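Side-chain contacts in coiled-coil and C2 domain-containing protein 1-like (Drosophila melanogaster, PDB 6EI6), which binds monophosphorylated phosphatidylinositols and regulates endosomal protein sorting through the ESCRT pathway, probably by preventing inappropriate polymerisation of the ESCRT-III subunit Shrub: residues L120-V125 with V193-Y198; V213-Q218 with V245-R250; V109-D114 with T222-H227. One frame throughout, in Å; residues are numbered along the deposited sequence.

Contact 1 of 3, residues L120-V125 with V193-Y198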
loop_
_atom_site.group_PDB
_atom_site.type_symbol
_atom_site.label_atom_id
_atom_site.label_comp_id
_atom_site.label_asym_id
_atom_site.label_seq_id
_atom_site.Cartn_x
_atom_site.Cartn_y
_atom_site.Cartn_z
ATOM N N LEU A 120 -2.674 -9.691 -8.995
ATOM C CA LEU A 120 -1.795 -9.138 -7.980
ATOM C C LEU A 120 -0.375 -9.575 -8.296
ATOM O O LEU A 120 -0.136 -10.755 -8.566
ATOM C CB LEU A 120 -2.210 -9.604 -6.588
ATOM C CG LEU A 120 -1.349 -9.027 -5.475
ATOM C CD1 LEU A 120 -2.188 -8.589 -4.284
ATOM C CD2 LEU A 120 -0.332 -10.067 -5.063
ATOM N N GLU A 121 0.557 -8.631 -8.262
ATOM C CA GLU A 121 1.962 -8.903 -8.509
ATOM C C GLU A 121 2.769 -8.735 -7.224
ATOM O O GLU A 121 2.565 -7.772 -6.476
ATOM C CB GLU A 121 2.513 -7.975 -9.591
ATOM C CG GLU A 121 3.953 -8.271 -9.956
ATOM C CD GLU A 121 4.462 -7.383 -11.056
ATOM O OE1 GLU A 121 4.441 -7.827 -12.230
ATOM O OE2 GLU A 121 4.872 -6.234 -10.744
ATOM N N ILE A 122 3.695 -9.668 -6.974
ATOM C CA ILE A 122 4.631 -9.595 -5.851
ATOM C C ILE A 122 6.044 -9.497 -6.411
ATOM O O ILE A 122 6.413 -10.261 -7.310
ATOM C CB ILE A 122 4.502 -10.807 -4.917
ATOM C CG1 ILE A 122 3.125 -10.808 -4.275
ATOM C CG2 ILE A 122 5.577 -10.773 -3.845
ATOM C CD1 ILE A 122 2.729 -12.141 -3.718
ATOM N N VAL A 123 6.825 -8.550 -5.895
ATOM C CA VAL A 123 8.196 -8.333 -6.333
ATOM C C VAL A 123 9.102 -8.507 -5.128
ATOM O O VAL A 123 8.986 -7.759 -4.147
ATOM C CB VAL A 123 8.391 -6.942 -6.945
ATOM C CG1 VAL A 123 9.804 -6.800 -7.458
ATOM C CG2 VAL A 123 7.370 -6.690 -8.062
ATOM N N VAL A 124 9.990 -9.497 -5.189
ATOM C CA VAL A 124 11.048 -9.651 -4.199
ATOM C C VAL A 124 12.252 -8.899 -4.753
ATOM O O VAL A 124 12.833 -9.297 -5.763
ATOM C CB VAL A 124 11.365 -11.129 -3.922
ATOM C CG1 VAL A 124 12.311 -11.273 -2.738
ATOM C CG2 VAL A 124 10.087 -11.914 -3.652
ATOM N N VAL A 125 12.622 -7.801 -4.103
ATOM C CA VAL A 125 13.549 -6.841 -4.685
ATOM C C VAL A 125 14.989 -7.082 -4.243
ATOM O O VAL A 125 15.912 -6.984 -5.046
ATOM C CB VAL A 125 13.099 -5.396 -4.369
ATOM C CG1 VAL A 125 14.052 -4.406 -4.982
ATOM C CG2 VAL A 125 11.687 -5.158 -4.872
ATOM N N VAL A 193 0.971 -11.343 3.062
ATOM C CA VAL A 193 1.872 -12.179 2.278
ATOM C C VAL A 193 3.095 -12.497 3.132
ATOM O O VAL A 193 3.676 -11.591 3.740
ATOM C CB VAL A 193 2.296 -11.447 0.995
ATOM C CG1 VAL A 193 3.136 -12.341 0.124
ATOM C CG2 VAL A 193 1.072 -10.935 0.264
ATOM N N LYS A 194 3.505 -13.769 3.154
ATOM C CA LYS A 194 4.615 -14.237 3.980
ATOM C C LYS A 194 5.859 -14.439 3.119
ATOM O O LYS A 194 5.796 -15.103 2.082
ATOM C CB LYS A 194 4.231 -15.539 4.693
ATOM C CG LYS A 194 5.292 -16.102 5.683
ATOM C CD LYS A 194 4.995 -17.576 6.109
ATOM C CE LYS A 194 4.116 -17.662 7.356
ATOM N NZ LYS A 194 3.581 -19.039 7.579
ATOM N N PHE A 195 6.987 -13.864 3.542
ATOM C CA PHE A 195 8.272 -14.032 2.868
ATOM C C PHE A 195 9.227 -14.758 3.805
ATOM O O PHE A 195 9.545 -14.244 4.879
ATOM C CB PHE A 195 8.882 -12.688 2.471
ATOM C CG PHE A 195 8.060 -11.920 1.502
ATOM C CD1 PHE A 195 7.007 -11.121 1.940
ATOM C CD2 PHE A 195 8.322 -12.000 0.144
ATOM C CE1 PHE A 195 6.230 -10.435 1.047
ATOM C CE2 PHE A 195 7.556 -11.300 -0.759
ATOM C CZ PHE A 195 6.501 -10.512 -0.304
ATOM N N GLU A 196 9.721 -15.921 3.394
ATOM C CA GLU A 196 10.676 -16.682 4.198
ATOM C C GLU A 196 12.038 -16.665 3.521
ATOM O O GLU A 196 12.159 -17.060 2.362
ATOM C CB GLU A 196 10.180 -18.104 4.425
ATOM C CG GLU A 196 8.985 -18.119 5.336
ATOM C CD GLU A 196 8.346 -19.481 5.445
ATOM O OE1 GLU A 196 8.817 -20.401 4.754
ATOM O OE2 GLU A 196 7.371 -19.634 6.219
ATOM N N ILE A 197 13.052 -16.175 4.229
ATOM C CA ILE A 197 14.388 -16.028 3.669
ATOM C C ILE A 197 15.233 -17.222 4.118
ATOM O O ILE A 197 15.379 -17.483 5.319
ATOM C CB ILE A 197 15.026 -14.697 4.081
ATOM C CG1 ILE A 197 14.217 -13.526 3.521
ATOM C CG2 ILE A 197 16.436 -14.614 3.543
ATOM C CD1 ILE A 197 13.123 -13.001 4.459
ATOM N N TYR A 198 15.769 -17.971 3.161
ATOM C CA TYR A 198 16.467 -19.212 3.466
ATOM C C TYR A 198 17.899 -19.158 2.960
ATOM O O TYR A 198 18.158 -18.651 1.859
ATOM C CB TYR A 198 15.775 -20.411 2.841
ATOM C CG TYR A 198 14.575 -20.932 3.592
ATOM C CD1 TYR A 198 14.712 -21.877 4.597
ATOM C CD2 TYR A 198 13.297 -20.516 3.269
ATOM C CE1 TYR A 198 13.607 -22.370 5.270
ATOM C CE2 TYR A 198 12.196 -21.017 3.935
ATOM C CZ TYR A 198 12.359 -21.934 4.931
ATOM O OH TYR A 198 11.247 -22.418 5.589
#
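The ring of Phe-195 is met at its edge, near the ring plane, by two methyl groups from strand 120-125, while one face is covered by Val-245 of strand 241-249, and Val-193 CG1 of its own strand lies towards the rim of the opposite face. At the edge, Ile-122 CG2 is equally close to Phe-195 CZ and CE2, at 3.7 Å from each, so the methyl sits against the bond between them. Further round the rim, Val-124 CG2 comes within 3.9 Å of Phe-195 CE2. Neither residue meets the ring head on: Ile-122 and Val-124 each run past Phe-195 in the opposite direction, and their CG2 methyls flank CE2. The two branches of Ile-122 do separate work. CG2, anti to the backbone N, is the branch that lies against the ring, whereas CG1, beside the backbone N (chi1 -64°), carries CD1 on an extended arm to Val-193. There the approach is tip to tip, with Ile-122 CD1 3.9 Å from Val-193 CG1.

All four touching residues are buried. No hydrogen bond joins the segments, as expected of strands in different sheets: 119-128 pairs with 171-176 and 241-249, 192-199 with 140-145 and 208-216. Val-144 of strand 140-145 touches Ile-122, Val-193 and Phe-195 and extends the same apolar layer. The segment axes approach to 10.6 Å and their directions differ by 27°, a spacing and twist that fit two facing sheets. This is the interior of the beta sandwich characteristic of a C2 domain.

Contact 2 of 3, residues V213-Q218 with V245-R250. With SO4 (sulfate ion), chain C.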
loop_
_atom_site.group_PDB
_atom_site.type_symbol
_atom_site.label_atom_id
_atom_site.label_comp_id
_atom_site.label_asym_id
_atom_site.label_seq_id
_atom_site.Cartn_x
_atom_site.Cartn_y
_atom_site.Cartn_z
ATOM N N VAL A 213 9.374 -12.327 7.007
ATOM C CA VAL A 213 8.770 -11.013 6.819
ATOM C C VAL A 213 7.303 -11.210 6.452
ATOM O O VAL A 213 6.993 -11.960 5.518
ATOM C CB VAL A 213 9.488 -10.215 5.718
ATOM C CG1 VAL A 213 8.674 -9.008 5.352
ATOM C CG2 VAL A 213 10.903 -9.826 6.147
ATOM N N ASN A 214 6.400 -10.540 7.169
ATOM C CA ASN A 214 4.967 -10.627 6.902
ATOM C C ASN A 214 4.424 -9.245 6.565
ATOM O O ASN A 214 4.491 -8.338 7.395
ATOM C CB ASN A 214 4.215 -11.206 8.099
ATOM C CG ASN A 214 4.278 -12.713 8.133
ATOM O OD1 ASN A 214 3.718 -13.380 7.257
ATOM N ND2 ASN A 214 4.971 -13.270 9.136
ATOM N N VAL A 215 3.867 -9.090 5.365
ATOM C CA VAL A 215 3.384 -7.797 4.880
ATOM C C VAL A 215 1.864 -7.833 4.731
ATOM O O VAL A 215 1.328 -8.611 3.930
ATOM C CB VAL A 215 4.057 -7.424 3.556
ATOM C CG1 VAL A 215 3.519 -6.093 3.058
ATOM C CG2 VAL A 215 5.569 -7.397 3.753
ATOM N N LYS A 216 1.172 -7.001 5.509
ATOM C CA LYS A 216 -0.286 -6.918 5.438
ATOM C C LYS A 216 -0.735 -6.352 4.090
ATOM O O LYS A 216 -0.138 -5.409 3.560
ATOM C CB LYS A 216 -0.830 -6.034 6.562
ATOM C CG LYS A 216 -0.636 -6.593 7.940
ATOM C CD LYS A 216 -1.293 -7.951 8.040
ATOM C CE LYS A 216 -2.015 -8.087 9.353
ATOM N NZ LYS A 216 -2.731 -9.390 9.391
ATOM N N LEU A 217 -1.811 -6.913 3.548
ATOM C CA LEU A 217 -2.292 -6.484 2.241
ATOM C C LEU A 217 -3.192 -5.246 2.298
ATOM O O LEU A 217 -3.455 -4.640 1.249
ATOM C CB LEU A 217 -3.033 -7.649 1.567
ATOM C CG LEU A 217 -2.133 -8.740 0.978
ATOM C CD1 LEU A 217 -2.935 -9.957 0.561
ATOM C CD2 LEU A 217 -1.325 -8.190 -0.201
ATOM N N GLN A 218 -3.641 -4.838 3.485
ATOM C CA GLN A 218 -4.737 -3.880 3.559
ATOM C C GLN A 218 -4.442 -2.500 2.962
ATOM O O GLN A 218 -5.403 -1.878 2.484
ATOM C CB GLN A 218 -5.230 -3.773 5.016
ATOM C CG GLN A 218 -4.642 -2.638 5.812
ATOM C CD GLN A 218 -5.365 -1.324 5.608
ATOM O OE1 GLN A 218 -6.591 -1.300 5.468
ATOM N NE2 GLN A 218 -4.605 -0.222 5.569
ATOM N N VAL A 245 10.524 -5.242 -0.832
ATOM C CA VAL A 245 9.437 -5.963 -1.473
ATOM C C VAL A 245 8.418 -4.965 -2.036
ATOM O O VAL A 245 8.221 -3.877 -1.491
ATOM C CB VAL A 245 8.826 -6.924 -0.430
ATOM C CG1 VAL A 245 7.375 -7.208 -0.716
ATOM C CG2 VAL A 245 9.636 -8.208 -0.374
ATOM N N LYS A 246 7.779 -5.339 -3.146
ATOM C CA LYS A 246 6.660 -4.596 -3.711
ATOM C C LYS A 246 5.444 -5.507 -3.828
ATOM O O LYS A 246 5.578 -6.697 -4.126
ATOM C CB LYS A 246 6.997 -4.043 -5.087
ATOM C CG LYS A 246 8.206 -3.129 -5.139
ATOM C CD LYS A 246 8.537 -2.838 -6.590
ATOM C CE LYS A 246 9.384 -1.591 -6.708
ATOM N NZ LYS A 246 9.697 -1.324 -8.138
ATOM N N ILE A 247 4.252 -4.959 -3.582
ATOM C CA ILE A 247 3.006 -5.648 -3.892
ATOM C C ILE A 247 2.126 -4.691 -4.679
ATOM O O ILE A 247 1.849 -3.572 -4.228
ATOM C CB ILE A 247 2.277 -6.138 -2.635
ATOM C CG1 ILE A 247 3.270 -6.819 -1.685
ATOM C CG2 ILE A 247 1.157 -7.092 -3.034
ATOM C CD1 ILE A 247 2.615 -7.331 -0.432
ATOM N N ARG A 248 1.698 -5.117 -5.860
ATOM C CA ARG A 248 1.093 -4.199 -6.810
ATOM C C ARG A 248 -0.199 -4.770 -7.358
ATOM O O ARG A 248 -0.276 -5.957 -7.674
ATOM C CB ARG A 248 2.046 -3.905 -7.953
ATOM C CG ARG A 248 3.409 -3.427 -7.492
ATOM C CD ARG A 248 4.346 -3.240 -8.674
ATOM N NE ARG A 248 3.881 -2.191 -9.588
ATOM C CZ ARG A 248 3.393 -2.426 -10.807
ATOM N NH1 ARG A 248 3.298 -3.676 -11.267
ATOM N NH2 ARG A 248 3.004 -1.410 -11.572
ATOM N N VAL A 249 -1.207 -3.910 -7.490
ATOM C CA VAL A 249 -2.449 -4.253 -8.172
ATOM C C VAL A 249 -2.736 -3.186 -9.223
ATOM O O VAL A 249 -2.134 -2.107 -9.229
ATOM C CB VAL A 249 -3.630 -4.397 -7.201
ATOM C CG1 VAL A 249 -3.454 -5.644 -6.375
ATOM C CG2 VAL A 249 -3.717 -3.164 -6.313
ATOM N N ARG A 250 -3.634 -3.532 -10.153
ATOM C CA ARG A 250 -4.027 -2.578 -11.188
ATOM C C ARG A 250 -4.784 -1.392 -10.593
ATOM O O ARG A 250 -4.604 -0.254 -11.025
ATOM C CB ARG A 250 -4.876 -3.266 -12.257
ATOM C CG ARG A 250 -5.991 -2.394 -12.786
ATOM C CD ARG A 250 -6.390 -2.711 -14.213
ATOM N NE ARG A 250 -5.494 -2.044 -15.159
ATOM C CZ ARG A 250 -5.700 -1.988 -16.470
ATOM N NH1 ARG A 250 -6.778 -2.550 -16.987
ATOM N NH2 ARG A 250 -4.831 -1.368 -17.259
HETATM S S SO4 C . -1.937 -13.315 8.138
HETATM O O1 SO4 C . -2.193 -13.809 6.773
HETATM O O2 SO4 C . -3.179 -13.299 8.929
HETATM O O3 SO4 C . -1.376 -11.954 8.062
HETATM O O4 SO4 C . -0.991 -14.227 8.794
#
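Ile-247 is the shared partner of Val-215 and Leu-217, and its two methyls, CG2 and CD1, account for the close packing. Its CD1 lies 3.8 Å from Val-215 CG1, the two side chains sliding past each other in opposite directions. Leu-217 approaches differently, crossing Ile-247 at about a right angle. One methyl does the touching: Leu-217 CD2 is 3.9 Å from Ile-247 CG2 and 4.0 Å from Ile-247 CD1, so it rests against both branches. The bond leaving the Leu-217 backbone does not aim at the other segment; with CG beside the backbone N (chi1 -77°) and an extended second torsion, the end of the side chain is nevertheless brought in. Of the two Ile-247 methyls, CG2 thus meets Leu-217 alone, while CD1 touches both partners. Val-245 also points toward 213-218, but its side chain stays 4.8 Å from that segment and makes its contacts with strand 192-199 instead.

The outer side of 213-218 is polar and exposed. Lys-216 turns away from Ile-247, and its chain, bent at chi2 and chi3, delivers NZ to the sulfate ion, where it hydrogen-bonds O3 at 3.2 Å. Arg-190 O is a second acceptor for the same ammonium, and His-191 ND1 and Gly-192 N also bind the sulfate, an ion probably taken from the crystallisation liquor.

The buried half spans the two sheets of the sandwich: strand 208-216 pairs with strand 192-199, whose Val-193 touches both Leu-217 and Ile-247, while strand 241-249 runs between strands 119-128 and 225-233, with Leu-120 packed against Ile-247.

Contact 3 of 3, residues V109-D114 with T222-H227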
loop_
_atom_site.group_PDB
_atom_site.type_symbol
_atom_site.label_atom_id
_atom_site.label_comp_id
_atom_site.label_asym_id
_atom_site.label_seq_id
_atom_site.Cartn_x
_atom_site.Cartn_y
_atom_site.Cartn_z
ATOM N N VAL A 109 -8.761 3.829 -11.940
ATOM C CA VAL A 109 -8.866 2.533 -12.603
ATOM C C VAL A 109 -7.650 2.201 -13.471
ATOM O O VAL A 109 -7.494 1.042 -13.876
ATOM C CB VAL A 109 -10.230 2.529 -13.343
ATOM C CG1 VAL A 109 -10.257 1.634 -14.574
ATOM C CG2 VAL A 109 -11.346 2.104 -12.379
ATOM N N HIS A 110 -6.730 3.154 -13.690
ATOM C CA HIS A 110 -5.654 3.013 -14.674
ATOM C C HIS A 110 -4.266 3.329 -14.110
ATOM O O HIS A 110 -3.392 3.776 -14.857
ATOM C CB HIS A 110 -5.905 3.912 -15.894
ATOM C CG HIS A 110 -7.023 3.452 -16.777
ATOM N ND1 HIS A 110 -7.704 2.268 -16.572
ATOM C CD2 HIS A 110 -7.587 4.022 -17.867
ATOM C CE1 HIS A 110 -8.629 2.122 -17.503
ATOM N NE2 HIS A 110 -8.582 3.176 -18.297
ATOM N N CYS A 111 -4.018 3.148 -12.814
ATOM C CA CYS A 111 -2.639 3.244 -12.327
ATOM C C CYS A 111 -2.096 1.830 -12.222
ATOM O O CYS A 111 -2.820 0.919 -11.833
ATOM C CB CYS A 111 -2.530 3.993 -10.989
ATOM S SG CYS A 111 -3.466 3.427 -9.547
ATOM N N ASN A 112 -0.857 1.620 -12.642
ATOM C CA ASN A 112 -0.397 0.257 -12.937
ATOM C C ASN A 112 -1.297 -0.381 -14.002
ATOM O O ASN A 112 -2.019 -1.358 -13.756
ATOM C CB ASN A 112 -0.349 -0.626 -11.679
ATOM C CG ASN A 112 0.408 0.007 -10.544
ATOM O OD1 ASN A 112 1.279 0.837 -10.761
ATOM N ND2 ASN A 112 0.085 -0.393 -9.314
ATOM N N THR A 113 -1.254 0.201 -15.204
ATOM C CA THR A 113 -1.965 -0.410 -16.326
ATOM C C THR A 113 -1.341 -1.726 -16.779
ATOM O O THR A 113 -2.012 -2.512 -17.452
ATOM C CB THR A 113 -2.010 0.531 -17.518
ATOM O OG1 THR A 113 -0.672 0.951 -17.823
ATOM C CG2 THR A 113 -2.863 1.731 -17.200
ATOM N N ASP A 114 -0.074 -1.976 -16.433
ATOM C CA ASP A 114 0.617 -3.223 -16.768
ATOM C C ASP A 114 -0.050 -4.469 -16.195
ATOM O O ASP A 114 0.384 -5.577 -16.526
ATOM C CB ASP A 114 2.053 -3.159 -16.258
ATOM C CG ASP A 114 2.135 -2.560 -14.861
ATOM O OD1 ASP A 114 1.522 -3.130 -13.929
ATOM O OD2 ASP A 114 2.784 -1.508 -14.691
ATOM N N THR A 222 -6.950 1.012 -0.606
ATOM C CA THR A 222 -7.020 2.369 -1.117
ATOM C C THR A 222 -5.792 2.800 -1.889
ATOM O O THR A 222 -5.825 3.876 -2.486
ATOM C CB THR A 222 -7.253 3.375 0.018
ATOM O OG1 THR A 222 -6.117 3.390 0.882
ATOM C CG2 THR A 222 -8.484 3.002 0.809
ATOM N N LYS A 223 -4.715 2.011 -1.885
ATOM C CA LYS A 223 -3.531 2.291 -2.681
ATOM C C LYS A 223 -3.299 1.166 -3.679
ATOM O O LYS A 223 -3.865 0.067 -3.582
ATOM C CB LYS A 223 -2.287 2.477 -1.817
ATOM C CG LYS A 223 -2.255 3.809 -1.125
ATOM C CD LYS A 223 -0.899 4.070 -0.508
ATOM C CE LYS A 223 -1.028 4.285 0.961
ATOM N NZ LYS A 223 -1.848 3.167 1.500
ATOM N N CYS A 224 -2.467 1.446 -4.662
ATOM C CA CYS A 224 -2.317 0.480 -5.727
ATOM C C CYS A 224 -0.955 -0.193 -5.707
ATOM O O CYS A 224 -0.694 -1.060 -6.560
ATOM C CB CYS A 224 -2.584 1.145 -7.077
ATOM S SG CYS A 224 -1.665 2.628 -7.218
ATOM N N GLU A 225 -0.088 0.168 -4.759
ATOM C CA GLU A 225 1.098 -0.629 -4.513
ATOM C C GLU A 225 1.595 -0.416 -3.094
ATOM O O GLU A 225 1.407 0.649 -2.496
ATOM C CB GLU A 225 2.211 -0.333 -5.524
ATOM C CG GLU A 225 2.825 1.028 -5.458
ATOM C CD GLU A 225 2.138 2.022 -6.388
ATOM O OE1 GLU A 225 1.794 1.656 -7.543
ATOM O OE2 GLU A 225 1.919 3.169 -5.945
ATOM N N ILE A 226 2.218 -1.467 -2.556
ATOM C CA ILE A 226 3.028 -1.408 -1.343
ATOM C C ILE A 226 4.486 -1.545 -1.761
ATOM O O ILE A 226 4.818 -2.387 -2.603
ATOM C CB ILE A 226 2.626 -2.510 -0.355
ATOM C CG1 ILE A 226 1.174 -2.326 0.078
ATOM C CG2 ILE A 226 3.576 -2.540 0.839
ATOM C CD1 ILE A 226 0.555 -3.556 0.738
ATOM N N HIS A 227 5.349 -0.693 -1.225
ATOM C CA HIS A 227 6.777 -0.802 -1.506
ATOM C C HIS A 227 7.555 -0.313 -0.290
ATOM O O HIS A 227 7.579 0.883 0.008
ATOM C CB HIS A 227 7.158 -0.021 -2.752
ATOM C CG HIS A 227 8.637 0.067 -2.977
ATOM N ND1 HIS A 227 9.226 1.109 -3.663
ATOM C CD2 HIS A 227 9.649 -0.749 -2.590
ATOM C CE1 HIS A 227 10.536 0.924 -3.699
ATOM N NE2 HIS A 227 10.817 -0.194 -3.052
#
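Cys-111 and Cys-224 meet through their sulfurs, SG to SG at 3.1 Å, too far apart for a disulfide; the disulfide of this chain joins Cys-29 and Cys-36. So close an approach of unbonded sulfurs is doubtful in detail, and no more is claimed than that the two side chains adjoin. The first torsion of Cys-111 sets SG between the backbone N and the carbonyl carbon, which turns it to the Cys-224 side chain.

Next along the loop, Asn-112 has a left-handed backbone conformation and sends its amide across to Glu-225. Its CG is beside the backbone N (chi1 -51°), and ND2 donates to Glu-225 OE1 over 3.2 Å with an N-H...O angle of 151°. The acceptor lies close to the amide plane, yet the carboxylate is turned 66° from that plane and is met on its anti side, somewhat out of its own plane. The stronger acceptor for ND2 is Val-249 O, and Glu-225 OE1 also receives His-59 ND1. The loop leading into the first strand of the C2 sandwich is thus joined to the start of its edge strand 225-233, at the place where helix 34-62 of the helical hairpin packs against the sandwich. With an alanine here the amide is gone, and Val-249 O would probably lose this donor, while Glu-225 OE1 would keep His-59 but lose its tie to the loop.

Two residues on, Asp-114 turns its carboxylate to a salt bridge with Arg-248 of strand 241-249.

In the fold
Contacts 1 and 2 both span the two sheets of the sandwich, their centres 8 Å apart. Phe-195 N lies 2.7 Å from Val-213 O in one sheet and Val-123 N lies 2.8 Å from Lys-246 O in the other, both probable hydrogen bonds. Contact 3 lies at one end, its centre 11 Å from that of contact 2 and 17 Å from that of contact 1. It joins contact 2 through Ile-226 N and Ile-247 O at 2.7 Å. Contacts 1 and 3 do not touch, their nearest atoms being about 5 Å apart, but Arg-248 reaches back to the strand of contact 1 by a salt bridge to Glu-121. The sulfate sits on the solvent side of contact 2, away from contact 3.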